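Local coordinates for protein beta-L-arabinobiosidase (Bacteroides thetaiotaomicron, PDB 5MQR) that probably hydrolyses glycosidic bonds in plant pectin, combining a sialidase-like beta-propeller with a separate glycoside hydrolase domain, at residues A[265-275]-A[286-294]; A[318-326]-A[335-345]. One frame throughout, in Å; residues are numbered along the deposited sequence.

Interaction 1: residues A[265-275]-A[286-294]; sequences FNCYTLPDGRI and ISEDGGHTW
The indole of Trp-294 lies between two different neighbours: the edge of the Phe-265 ring approaches one face, while Ser-287 CB sits on the opposite face, offset toward the rim. The two rings form an offset edge-to-face pair with planes 79° apart, and Phe-265 CE2 comes within 3.6 Å of Trp-294 CZ2. At the rim of the indole, in its plane, is the backbone N of Ile-286, and Ile-275 CG2 touches Trp-294 CH2 at 3.8 Å. A third flat group, the guanidinium of Arg-274, is met at its edge by Asp-272 OD1. Its NE makes a salt bridge to Asp-272 OD2 (3.1 Å), and a bend at chi3 (-63°) turns the head toward this carboxylate, whose residue sits in the type I turn Leu-270 to Gly-273. On the other segment Glu-288 runs alongside, pointing the same way, and its OE2 reaches Arg-274 NH1 in a long salt bridge of 3.9 Å. With an alanine here in place of Arg-274, both Asp-272 and Glu-288 would probably be left without their shared cationic partner. The backbones pair once, at Ile-275 and Ser-287, an antiparallel hydrogen-bonded pair. Ser-287 to Trp-294 spell out the S-x-D-x-G-x-T-W signature of an Asp box, the hairpin loop joining the last two strands of a sialidase propeller blade. With OG opposite its backbone N (chi1 178°), Ser-287 directs the hydroxyl into this loop, where it accepts from Gly-291 N at 2.8 Å. Asp-289 grips Thr-293 twice: OD1 takes the backbone N on its syn lone pair, and OD2 takes OG1 from above the carboxylate plane. Ile-275 CD1 rests on Gly-290 CA at 3.8 Å, and the Leu-270 and Ile-286 side chains cross at about a right angle, meeting through their CD1 atoms.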
# COMPACT_ATOMS: atom_id res chain seq x y z
N PHE A 265 -2.37 -32.80 -2.14
CA PHE A 265 -3.49 -31.97 -2.58
C PHE A 265 -3.85 -30.89 -1.57
O PHE A 265 -3.95 -31.13 -0.36
CB PHE A 265 -4.70 -32.88 -2.83
CG PHE A 265 -5.97 -32.15 -3.18
CD1 PHE A 265 -6.81 -31.67 -2.18
CD2 PHE A 265 -6.36 -32.02 -4.51
CE1 PHE A 265 -7.99 -31.02 -2.50
CE2 PHE A 265 -7.55 -31.37 -4.85
CZ PHE A 265 -8.38 -30.87 -3.84
N ASN A 266 -4.02 -29.68 -2.07
CA ASN A 266 -4.75 -28.64 -1.33
C ASN A 266 -5.50 -27.82 -2.34
O ASN A 266 -5.18 -27.86 -3.52
CB ASN A 266 -3.85 -27.78 -0.44
CG ASN A 266 -2.71 -27.10 -1.19
OD1 ASN A 266 -2.65 -25.87 -1.25
ND2 ASN A 266 -1.79 -27.90 -1.72
N CYS A 267 -6.52 -27.11 -1.87
CA CYS A 267 -7.39 -26.37 -2.76
C CYS A 267 -7.97 -25.15 -2.11
O CYS A 267 -7.94 -25.00 -0.88
CB CYS A 267 -8.55 -27.27 -3.22
SG CYS A 267 -9.76 -27.77 -1.95
N TYR A 268 -8.52 -24.29 -2.95
CA TYR A 268 -9.26 -23.14 -2.47
C TYR A 268 -10.32 -22.74 -3.47
O TYR A 268 -10.27 -23.15 -4.62
CB TYR A 268 -8.33 -21.97 -2.17
CG TYR A 268 -7.42 -21.50 -3.28
CD1 TYR A 268 -7.89 -20.71 -4.34
CD2 TYR A 268 -6.06 -21.76 -3.24
CE1 TYR A 268 -7.03 -20.25 -5.33
CE2 TYR A 268 -5.19 -21.31 -4.22
CZ TYR A 268 -5.67 -20.54 -5.26
OH TYR A 268 -4.79 -20.06 -6.21
N THR A 269 -11.24 -21.90 -3.01
CA THR A 269 -12.40 -21.49 -3.79
C THR A 269 -12.12 -20.14 -4.43
O THR A 269 -11.78 -19.17 -3.76
CB THR A 269 -13.66 -21.43 -2.90
OG1 THR A 269 -13.90 -22.74 -2.34
CG2 THR A 269 -14.88 -21.01 -3.73
N LEU A 270 -12.23 -20.09 -5.75
CA LEU A 270 -12.01 -18.87 -6.53
C LEU A 270 -13.21 -17.91 -6.39
O LEU A 270 -14.25 -18.30 -5.89
CB LEU A 270 -11.83 -19.25 -8.01
CG LEU A 270 -10.64 -20.12 -8.39
CD1 LEU A 270 -10.76 -20.55 -9.85
CD2 LEU A 270 -9.34 -19.36 -8.13
N PRO A 271 -13.07 -16.65 -6.81
CA PRO A 271 -14.21 -15.73 -6.62
C PRO A 271 -15.50 -16.15 -7.32
O PRO A 271 -16.57 -15.80 -6.82
CB PRO A 271 -13.69 -14.39 -7.17
CG PRO A 271 -12.21 -14.49 -6.98
CD PRO A 271 -11.87 -15.93 -7.26
N ASP A 272 -15.42 -16.89 -8.43
CA ASP A 272 -16.61 -17.44 -9.12
C ASP A 272 -17.15 -18.77 -8.55
O ASP A 272 -18.08 -19.34 -9.09
CB ASP A 272 -16.38 -17.55 -10.66
CG ASP A 272 -15.19 -18.49 -11.07
OD1 ASP A 272 -14.79 -19.44 -10.34
OD2 ASP A 272 -14.62 -18.26 -12.16
N GLY A 273 -16.57 -19.28 -7.47
CA GLY A 273 -17.03 -20.54 -6.88
C GLY A 273 -16.41 -21.81 -7.43
O GLY A 273 -16.68 -22.89 -6.91
N ARG A 274 -15.59 -21.72 -8.47
CA ARG A 274 -14.81 -22.89 -8.89
C ARG A 274 -13.70 -23.16 -7.87
O ARG A 274 -13.32 -22.27 -7.10
CB ARG A 274 -14.21 -22.69 -10.27
CG ARG A 274 -15.25 -22.55 -11.38
CD ARG A 274 -14.60 -22.40 -12.74
NE ARG A 274 -13.79 -21.18 -12.85
CZ ARG A 274 -12.85 -20.96 -13.79
NH1 ARG A 274 -12.58 -21.88 -14.72
NH2 ARG A 274 -12.17 -19.82 -13.78
N ILE A 275 -13.20 -24.39 -7.86
CA ILE A 275 -12.15 -24.78 -6.92
C ILE A 275 -10.83 -25.02 -7.67
O ILE A 275 -10.79 -25.80 -8.63
CB ILE A 275 -12.59 -26.00 -6.10
CG1 ILE A 275 -13.82 -25.64 -5.22
CG2 ILE A 275 -11.43 -26.54 -5.27
CD1 ILE A 275 -14.53 -26.81 -4.61
N ILE A 286 -8.49 -27.42 -11.83
CA ILE A 286 -9.71 -26.70 -11.50
C ILE A 286 -10.85 -27.69 -11.50
O ILE A 286 -10.86 -28.63 -12.31
CB ILE A 286 -10.06 -25.66 -12.57
CG1 ILE A 286 -8.95 -24.64 -12.78
CG2 ILE A 286 -11.37 -24.95 -12.23
CD1 ILE A 286 -8.88 -23.52 -11.77
N SER A 287 -11.79 -27.49 -10.59
CA SER A 287 -13.02 -28.27 -10.52
C SER A 287 -14.20 -27.30 -10.52
O SER A 287 -14.17 -26.29 -9.81
CB SER A 287 -13.08 -29.15 -9.27
OG SER A 287 -14.31 -29.87 -9.20
N GLU A 288 -15.20 -27.62 -11.33
CA GLU A 288 -16.44 -26.85 -11.42
C GLU A 288 -17.61 -27.56 -10.74
O GLU A 288 -18.70 -27.04 -10.75
CB GLU A 288 -16.77 -26.58 -12.89
CG GLU A 288 -15.67 -25.80 -13.60
CD GLU A 288 -15.97 -25.44 -15.04
OE1 GLU A 288 -16.73 -26.18 -15.70
OE2 GLU A 288 -15.41 -24.43 -15.51
N ASP A 289 -17.39 -28.73 -10.15
CA ASP A 289 -18.48 -29.53 -9.58
C ASP A 289 -18.22 -29.88 -8.10
O ASP A 289 -18.65 -30.92 -7.62
CB ASP A 289 -18.75 -30.77 -10.46
CG ASP A 289 -17.59 -31.78 -10.47
OD1 ASP A 289 -16.51 -31.53 -9.88
OD2 ASP A 289 -17.77 -32.87 -11.06
N GLY A 290 -17.51 -29.00 -7.40
CA GLY A 290 -17.13 -29.23 -6.00
C GLY A 290 -16.13 -30.34 -5.72
O GLY A 290 -16.14 -30.92 -4.63
N GLY A 291 -15.25 -30.64 -6.68
CA GLY A 291 -14.15 -31.57 -6.49
C GLY A 291 -14.38 -33.00 -6.90
O GLY A 291 -13.50 -33.83 -6.69
N HIS A 292 -15.53 -33.33 -7.48
CA HIS A 292 -15.76 -34.69 -7.99
C HIS A 292 -14.98 -34.96 -9.29
O HIS A 292 -14.56 -36.11 -9.52
CB HIS A 292 -17.26 -34.98 -8.23
CG HIS A 292 -18.09 -34.97 -6.98
ND1 HIS A 292 -18.12 -36.03 -6.10
CD2 HIS A 292 -18.92 -34.03 -6.46
CE1 HIS A 292 -18.94 -35.75 -5.10
NE2 HIS A 292 -19.44 -34.55 -5.30
N THR A 293 -14.83 -33.94 -10.15
CA THR A 293 -14.06 -34.06 -11.41
C THR A 293 -13.15 -32.85 -11.62
O THR A 293 -13.45 -31.73 -11.17
CB THR A 293 -14.95 -34.22 -12.67
OG1 THR A 293 -15.69 -33.03 -12.89
CG2 THR A 293 -15.91 -35.41 -12.54
N TRP A 294 -12.03 -33.10 -12.30
CA TRP A 294 -10.92 -32.15 -12.40
C TRP A 294 -10.47 -32.00 -13.83
O TRP A 294 -10.49 -32.96 -14.59
CB TRP A 294 -9.76 -32.63 -11.52
CG TRP A 294 -10.13 -32.56 -10.06
CD1 TRP A 294 -10.66 -33.58 -9.29
CD2 TRP A 294 -10.04 -31.43 -9.20
NE1 TRP A 294 -10.89 -33.13 -8.01
CE2 TRP A 294 -10.52 -31.82 -7.93
CE3 TRP A 294 -9.60 -30.11 -9.37
CZ2 TRP A 294 -10.56 -30.96 -6.85
CZ3 TRP A 294 -9.65 -29.25 -8.29
CH2 TRP A 294 -10.12 -29.69 -7.03

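Interaction 2: residues A[318-326]-A[335-345]; sequences DGTYATVYN and AISLSKDGLEY
Strands 321-325 and 335-339 run antiparallel, their axes 4.7 Å apart at closest approach and 159° between directions. Tyr-321 with Ser-339, Thr-323 with Ser-337 and Tyr-325 with Ala-335 are hydrogen-bonded pairs; Ala-322 with Leu-338 and Val-324 with Ile-336 are the non-hydrogen-bonded pairs between them. On the apolar face Ala-322 CB meets both Ile-336 CD1 and Leu-338 CD2, and Val-324 CG2 lies against Ile-336 CG1; strand 387-393 packs on this side through Val-389 and Leu-387. The hairpin forms the two middle strands of a four-stranded propeller blade. Beyond it, the turn from Ser-339 to Tyr-345 resembles an Asp box shortened by one residue, with Tyr-345 probably taking the place of the usual tryptophan: Asp-341 OD1 accepts from both Leu-343 N and Glu-344 N, and Ser-339 OG donates to Glu-344 O at 2.7 Å. The turn presents Gly-342 CA to one face of the Tyr-321 ring, a CH-pi contact 3.7 Å from the ring centre. Thr-323 OG1 reaches Tyr-345 CE2 at 3.4 Å, with Ser-339 CB centred over one face of the same phenol. With CG of Tyr-325 placed between its backbone N and carbonyl carbon (chi1 59°), Tyr-325 OH and Ser-337 OG share a hydrogen bond of 2.7 Å, and Ser-337 OG is also hydrogen-bonded to Thr-347 O.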
# COMPACT_ATOMS: atom_id res chain seq x y z
N ASP A 318 -8.88 -10.98 3.60
CA ASP A 318 -9.22 -9.79 2.79
C ASP A 318 -9.78 -10.13 1.40
O ASP A 318 -9.94 -9.24 0.60
CB ASP A 318 -8.00 -8.85 2.67
CG ASP A 318 -6.85 -9.43 1.85
OD1 ASP A 318 -6.97 -10.58 1.35
OD2 ASP A 318 -5.81 -8.73 1.69
N GLY A 319 -10.05 -11.39 1.11
CA GLY A 319 -10.61 -11.78 -0.19
C GLY A 319 -9.57 -12.08 -1.28
O GLY A 319 -9.93 -12.58 -2.34
N THR A 320 -8.29 -11.80 -1.02
CA THR A 320 -7.24 -12.10 -1.98
C THR A 320 -6.66 -13.49 -1.69
O THR A 320 -7.19 -14.24 -0.88
CB THR A 320 -6.15 -11.01 -1.98
OG1 THR A 320 -5.40 -11.04 -0.76
CG2 THR A 320 -6.79 -9.63 -2.18
N TYR A 321 -5.61 -13.86 -2.43
CA TYR A 321 -5.07 -15.19 -2.39
C TYR A 321 -3.55 -15.13 -2.20
O TYR A 321 -2.91 -14.12 -2.52
CB TYR A 321 -5.47 -15.91 -3.68
CG TYR A 321 -6.98 -16.14 -3.79
CD1 TYR A 321 -7.83 -15.15 -4.30
CD2 TYR A 321 -7.53 -17.34 -3.41
CE1 TYR A 321 -9.20 -15.36 -4.42
CE2 TYR A 321 -8.89 -17.56 -3.51
CZ TYR A 321 -9.73 -16.56 -4.02
OH TYR A 321 -11.07 -16.80 -4.12
N ALA A 322 -3.00 -16.21 -1.64
CA ALA A 322 -1.57 -16.36 -1.40
C ALA A 322 -1.14 -17.82 -1.55
O ALA A 322 -1.87 -18.75 -1.20
CB ALA A 322 -1.19 -15.85 -0.02
N THR A 323 0.07 -18.00 -2.09
CA THR A 323 0.75 -19.29 -2.09
C THR A 323 2.00 -19.17 -1.25
O THR A 323 2.64 -18.12 -1.25
CB THR A 323 1.10 -19.77 -3.50
OG1 THR A 323 1.53 -18.64 -4.29
CG2 THR A 323 -0.08 -20.39 -4.14
N VAL A 324 2.32 -20.23 -0.50
CA VAL A 324 3.54 -20.31 0.32
C VAL A 324 4.25 -21.59 -0.06
O VAL A 324 3.63 -22.65 -0.15
CB VAL A 324 3.20 -20.26 1.82
CG1 VAL A 324 4.45 -20.36 2.68
CG2 VAL A 324 2.47 -18.95 2.12
N TYR A 325 5.54 -21.48 -0.35
CA TYR A 325 6.29 -22.56 -0.98
C TYR A 325 7.77 -22.26 -0.99
O TYR A 325 8.18 -21.12 -0.80
CB TYR A 325 5.82 -22.81 -2.41
CG TYR A 325 5.92 -21.64 -3.39
CD1 TYR A 325 5.07 -20.53 -3.29
CD2 TYR A 325 6.83 -21.65 -4.44
CE1 TYR A 325 5.14 -19.47 -4.21
CE2 TYR A 325 6.90 -20.60 -5.36
CZ TYR A 325 6.05 -19.51 -5.24
OH TYR A 325 6.13 -18.48 -6.11
N ASN A 326 8.56 -23.29 -1.26
CA ASN A 326 9.99 -23.15 -1.59
C ASN A 326 10.06 -22.82 -3.09
O ASN A 326 9.72 -23.68 -3.89
CB ASN A 326 10.78 -24.44 -1.28
CG ASN A 326 10.66 -24.87 0.18
OD1 ASN A 326 9.93 -25.84 0.52
ND2 ASN A 326 11.37 -24.16 1.07
N ALA A 335 8.83 -18.91 0.83
CA ALA A 335 8.43 -17.66 0.21
C ALA A 335 6.91 -17.58 0.07
O ALA A 335 6.20 -18.58 0.25
CB ALA A 335 9.08 -17.56 -1.17
N ILE A 336 6.44 -16.39 -0.25
CA ILE A 336 5.03 -16.12 -0.44
C ILE A 336 4.85 -15.35 -1.76
O ILE A 336 5.63 -14.44 -2.09
CB ILE A 336 4.40 -15.36 0.75
CG1 ILE A 336 2.88 -15.14 0.52
CG2 ILE A 336 5.12 -14.03 1.04
CD1 ILE A 336 2.14 -14.60 1.73
N SER A 337 3.83 -15.76 -2.51
CA SER A 337 3.39 -15.08 -3.72
C SER A 337 1.92 -14.69 -3.55
O SER A 337 1.13 -15.47 -3.04
CB SER A 337 3.58 -15.99 -4.96
OG SER A 337 4.94 -16.22 -5.32
N LEU A 338 1.56 -13.50 -4.01
CA LEU A 338 0.18 -12.98 -3.90
C LEU A 338 -0.56 -12.93 -5.23
O LEU A 338 0.06 -12.87 -6.30
CB LEU A 338 0.22 -11.57 -3.29
CG LEU A 338 1.02 -11.45 -1.99
CD1 LEU A 338 1.09 -10.00 -1.55
CD2 LEU A 338 0.44 -12.34 -0.89
N SER A 339 -1.89 -12.99 -5.14
CA SER A 339 -2.80 -12.96 -6.28
C SER A 339 -4.08 -12.29 -5.83
O SER A 339 -4.54 -12.54 -4.71
CB SER A 339 -3.16 -14.38 -6.74
OG SER A 339 -4.12 -14.39 -7.79
N LYS A 340 -4.63 -11.42 -6.69
CA LYS A 340 -5.93 -10.79 -6.45
C LYS A 340 -7.11 -11.68 -6.79
O LYS A 340 -8.21 -11.44 -6.30
CB LYS A 340 -6.05 -9.47 -7.24
CG LYS A 340 -6.15 -9.63 -8.75
CD LYS A 340 -6.61 -8.36 -9.41
CE LYS A 340 -6.78 -8.54 -10.92
NZ LYS A 340 -5.96 -7.51 -11.61
N ASP A 341 -6.91 -12.66 -7.67
CA ASP A 341 -8.01 -13.47 -8.19
C ASP A 341 -7.87 -14.97 -7.98
O ASP A 341 -8.75 -15.72 -8.38
CB ASP A 341 -8.23 -13.16 -9.69
CG ASP A 341 -6.96 -13.39 -10.56
OD1 ASP A 341 -6.10 -14.24 -10.20
OD2 ASP A 341 -6.84 -12.71 -11.62
N GLY A 342 -6.79 -15.42 -7.34
CA GLY A 342 -6.58 -16.85 -7.15
C GLY A 342 -6.05 -17.63 -8.36
O GLY A 342 -5.90 -18.84 -8.27
N LEU A 343 -5.76 -16.94 -9.47
CA LEU A 343 -5.20 -17.58 -10.65
C LEU A 343 -3.84 -17.01 -11.00
O LEU A 343 -2.88 -17.74 -11.04
CB LEU A 343 -6.17 -17.48 -11.82
CG LEU A 343 -7.41 -18.36 -11.68
CD1 LEU A 343 -8.30 -18.16 -12.91
CD2 LEU A 343 -7.09 -19.84 -11.49
N GLU A 344 -3.76 -15.71 -11.25
CA GLU A 344 -2.48 -15.05 -11.55
C GLU A 344 -1.75 -14.58 -10.31
O GLU A 344 -2.25 -13.75 -9.58
CB GLU A 344 -2.69 -13.84 -12.47
CG GLU A 344 -1.39 -13.17 -12.95
CD GLU A 344 -1.64 -11.91 -13.78
OE1 GLU A 344 -2.81 -11.52 -13.97
OE2 GLU A 344 -0.66 -11.28 -14.22
N TYR A 345 -0.54 -15.08 -10.11
CA TYR A 345 0.29 -14.66 -9.00
C TYR A 345 1.37 -13.78 -9.55
O TYR A 345 1.94 -14.09 -10.59
CB TYR A 345 0.87 -15.87 -8.27
CG TYR A 345 -0.17 -16.53 -7.39
CD1 TYR A 345 -1.10 -17.42 -7.93
CD2 TYR A 345 -0.25 -16.25 -6.03
CE1 TYR A 345 -2.05 -18.01 -7.14
CE2 TYR A 345 -1.21 -16.83 -5.23
CZ TYR A 345 -2.11 -17.72 -5.79
OH TYR A 345 -3.07 -18.33 -5.00

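Overall arrangement
Interactions 1 and 2 follow each other along the chain and belong to two successive four-stranded blades of the propeller, the first with an Asp box, the second with a similar, shorter turn; their centres are 16 Å apart. The blades touch directly. Tyr-321 OH approaches Thr-269 O at 2.5 Å and Tyr-268 OH approaches Gly-342 O at 2.6 Å, both probable hydrogen bonds, while Tyr-268 OH also bonds Tyr-345 OH. Pro-271 CD packs on Asp-341 O at 3.3 Å, setting the turn of interaction 1 against the Asp-341 turn of interaction 2. The Phe-265 side chain is about 10 Å from a bound calcium ion, and that of Ala-335 about 11 Å from a sodium ion.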